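Local coordinates for putative type VI secretion protein (Escherichia coli, PDB 6SKI) that probably hydrolyses phospholipids as a toxic effector that the type VI secretion system delivers on its VgrG spike, at residues 48-53 with 94-99. Residues are numbered along the deposited sequence; the frame is centred on the assembly and turned at random.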
loop_
_atom_site.group_PDB
_atom_site.type_symbol
_atom_site.label_atom_id
_atom_site.label_comp_id
_atom_site.label_asym_id
_atom_site.label_seq_id
_atom_site.Cartn_x
_atom_site.Cartn_y
_atom_site.Cartn_z
ATOM N N ASN A 48 -8.221 7.406 -0.449
ATOM C CA ASN A 48 -9.038 8.615 -0.470
ATOM C C ASN A 48 -8.692 9.483 0.742
ATOM O O ASN A 48 -9.547 9.922 1.511
ATOM C CB ASN A 48 -10.515 8.249 -0.503
ATOM C CG ASN A 48 -11.295 9.083 -1.490
ATOM O OD1 ASN A 48 -10.948 10.230 -1.760
ATOM N ND2 ASN A 48 -12.353 8.508 -2.044
ATOM N N ASN A 49 -7.393 9.728 0.893
ATOM C CA ASN A 49 -6.849 10.415 2.052
ATOM C C ASN A 49 -5.697 11.296 1.602
ATOM O O ASN A 49 -5.118 11.095 0.532
ATOM C CB ASN A 49 -6.352 9.431 3.119
ATOM C CG ASN A 49 -7.422 8.463 3.567
ATOM O OD1 ASN A 49 -7.169 7.268 3.710
ATOM N ND2 ASN A 49 -8.622 8.973 3.802
ATOM N N ARG A 50 -5.370 12.276 2.432
ATOM C CA ARG A 50 -4.172 13.071 2.230
ATOM C C ARG A 50 -2.989 12.418 2.933
ATOM O O ARG A 50 -3.143 11.664 3.894
ATOM C CB ARG A 50 -4.366 14.493 2.751
ATOM C CG ARG A 50 -5.576 15.200 2.180
ATOM C CD ARG A 50 -5.709 16.601 2.744
ATOM N NE ARG A 50 -6.142 17.554 1.729
ATOM C CZ ARG A 50 -7.394 17.677 1.299
ATOM N NH1 ARG A 50 -8.351 16.906 1.798
ATOM N NH2 ARG A 50 -7.690 18.574 0.369
ATOM N N GLU A 51 -1.795 12.716 2.436
ATOM C CA GLU A 51 -0.577 12.225 3.059
ATOM C C GLU A 51 -0.263 13.056 4.295
ATOM O O GLU A 51 -0.371 14.285 4.276
ATOM C CB GLU A 51 0.583 12.289 2.069
ATOM C CG GLU A 51 1.688 11.297 2.341
ATOM C CD GLU A 51 2.798 11.372 1.315
ATOM O OE1 GLU A 51 2.783 12.310 0.491
ATOM O OE2 GLU A 51 3.683 10.494 1.328
ATOM N N ASN A 52 0.126 12.386 5.375
ATOM C CA ASN A 52 0.400 13.113 6.603
ATOM C C ASN A 52 1.719 13.872 6.494
ATOM O O ASN A 52 2.517 13.659 5.578
ATOM C CB ASN A 52 0.413 12.173 7.810
ATOM C CG ASN A 52 1.338 10.988 7.630
ATOM O OD1 ASN A 52 2.313 11.047 6.886
ATOM N ND2 ASN A 52 1.037 9.901 8.324
ATOM N N THR A 53 1.933 14.780 7.446
ATOM C CA THR A 53 3.118 15.629 7.407
ATOM C C THR A 53 4.396 14.804 7.477
ATOM O O THR A 53 5.391 15.133 6.825
ATOM C CB THR A 53 3.067 16.644 8.550
ATOM O OG1 THR A 53 1.975 17.545 8.337
ATOM C CG2 THR A 53 4.352 17.446 8.619
ATOM N N SER A 94 -3.531 20.095 0.937
ATOM C CA SER A 94 -2.632 19.337 0.079
ATOM C C SER A 94 -3.408 18.430 -0.864
ATOM O O SER A 94 -4.632 18.508 -0.948
ATOM C CB SER A 94 -1.656 18.509 0.918
ATOM O OG SER A 94 -0.428 19.191 1.094
ATOM N N TYR A 95 -2.683 17.570 -1.571
ATOM C CA TYR A 95 -3.305 16.661 -2.521
ATOM C C TYR A 95 -4.015 15.531 -1.789
ATOM O O TYR A 95 -3.444 14.900 -0.896
ATOM C CB TYR A 95 -2.251 16.097 -3.472
ATOM C CG TYR A 95 -2.740 14.971 -4.354
ATOM C CD1 TYR A 95 -2.400 13.654 -4.082
ATOM C CD2 TYR A 95 -3.534 15.225 -5.460
ATOM C CE1 TYR A 95 -2.841 12.624 -4.884
ATOM C CE2 TYR A 95 -3.979 14.201 -6.267
ATOM C CZ TYR A 95 -3.631 12.902 -5.976
ATOM O OH TYR A 95 -4.074 11.878 -6.779
ATOM N N ARG A 96 -5.263 15.280 -2.167
ATOM C CA ARG A 96 -6.007 14.118 -1.708
ATOM C C ARG A 96 -6.177 13.141 -2.861
ATOM O O ARG A 96 -6.578 13.530 -3.962
ATOM C CB ARG A 96 -7.379 14.506 -1.160
ATOM C CG ARG A 96 -8.040 13.395 -0.369
ATOM C CD ARG A 96 -9.546 13.571 -0.293
ATOM N NE ARG A 96 -10.139 12.835 0.821
ATOM C CZ ARG A 96 -9.913 13.090 2.107
ATOM N NH1 ARG A 96 -9.116 14.086 2.470
ATOM N NH2 ARG A 96 -10.503 12.354 3.037
ATOM N N GLY A 97 -5.879 11.869 -2.601
ATOM C CA GLY A 97 -5.989 10.845 -3.614
ATOM C C GLY A 97 -7.386 10.269 -3.703
ATOM O O GLY A 97 -8.306 10.655 -2.986
ATOM N N TYR A 98 -7.535 9.322 -4.615
ATOM C CA TYR A 98 -8.787 8.619 -4.834
ATOM C C TYR A 98 -8.647 7.194 -4.317
ATOM O O TYR A 98 -7.600 6.793 -3.807
ATOM C CB TYR A 98 -9.156 8.651 -6.318
ATOM C CG TYR A 98 -10.588 8.292 -6.630
ATOM C CD1 TYR A 98 -11.639 8.924 -5.992
ATOM C CD2 TYR A 98 -10.886 7.330 -7.582
ATOM C CE1 TYR A 98 -12.945 8.600 -6.283
ATOM C CE2 TYR A 98 -12.187 7.002 -7.881
ATOM C CZ TYR A 98 -13.213 7.639 -7.229
ATOM O OH TYR A 98 -14.514 7.312 -7.525
ATOM N N TYR A 99 -9.724 6.428 -4.445
ATOM C CA TYR A 99 -9.695 5.031 -4.043
ATOM C C TYR A 99 -8.648 4.276 -4.848
ATOM O O TYR A 99 -8.568 4.408 -6.072
ATOM C CB TYR A 99 -11.072 4.408 -4.247
ATOM C CG TYR A 99 -12.106 4.909 -3.275
ATOM C CD1 TYR A 99 -11.850 4.933 -1.914
ATOM C CD2 TYR A 99 -13.335 5.370 -3.718
ATOM C CE1 TYR A 99 -12.790 5.392 -1.022
ATOM C CE2 TYR A 99 -14.282 5.833 -2.833
ATOM C CZ TYR A 99 -14.005 5.841 -1.485
ATOM O OH TYR A 99 -14.946 6.302 -0.595
#
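Two irregular segments, 48-53 and 94-99, run side by side in roughly opposing directions, and the contact begins where Asn48 meets Tyr99. The side-chain amide of Asn48 stands on end over the tyrosine ring, the two planes 88° apart, with one terminal atom of the amide over the centre of the Tyr99 ring, about 3.1 Å above its plane. The CB of Asn48 lies alongside the ring atom CE1 of Tyr99; the Tyr99 ring also stacks with His103, in helix 101-108. From the backbone, the C-H of Asn48 CA points almost straight at Gly97 O, 3.3 Å from Asn48 CA to Gly97 O.

At Asn49 the backbones are joined by one weak but nearly linear hydrogen bond, Gly97 N to Asn49 O, 3.3 Å. Arg96, extended from CG to NE, rises across this stretch, and one face of its guanidinium is covered by Asn49 CA, 4.1 Å from the plane and over its centre.

Arg50 is bent at chi3 (141°), which brings its guanidinium to Ser94 O, which NE and NH2 share in two weak, bent hydrogen bonds. One face of that group meets Arg96 CB. The two arginine chains cross at about a right angle and bring like charges together: the two NH1 atoms, both donors, lie close without bonding to each other.

Beyond it Glu51 turns to a salt bridge with Lys59, and Asn52 OD1 accepts a bond from Ser55 N, making Asn52 the N-cap of helix 53-58. The contact thus joins two surface loops, one leading into helix 101-108, the other following strand 22-43 of the central, largely parallel sheet, as in α/β-hydrolase folds.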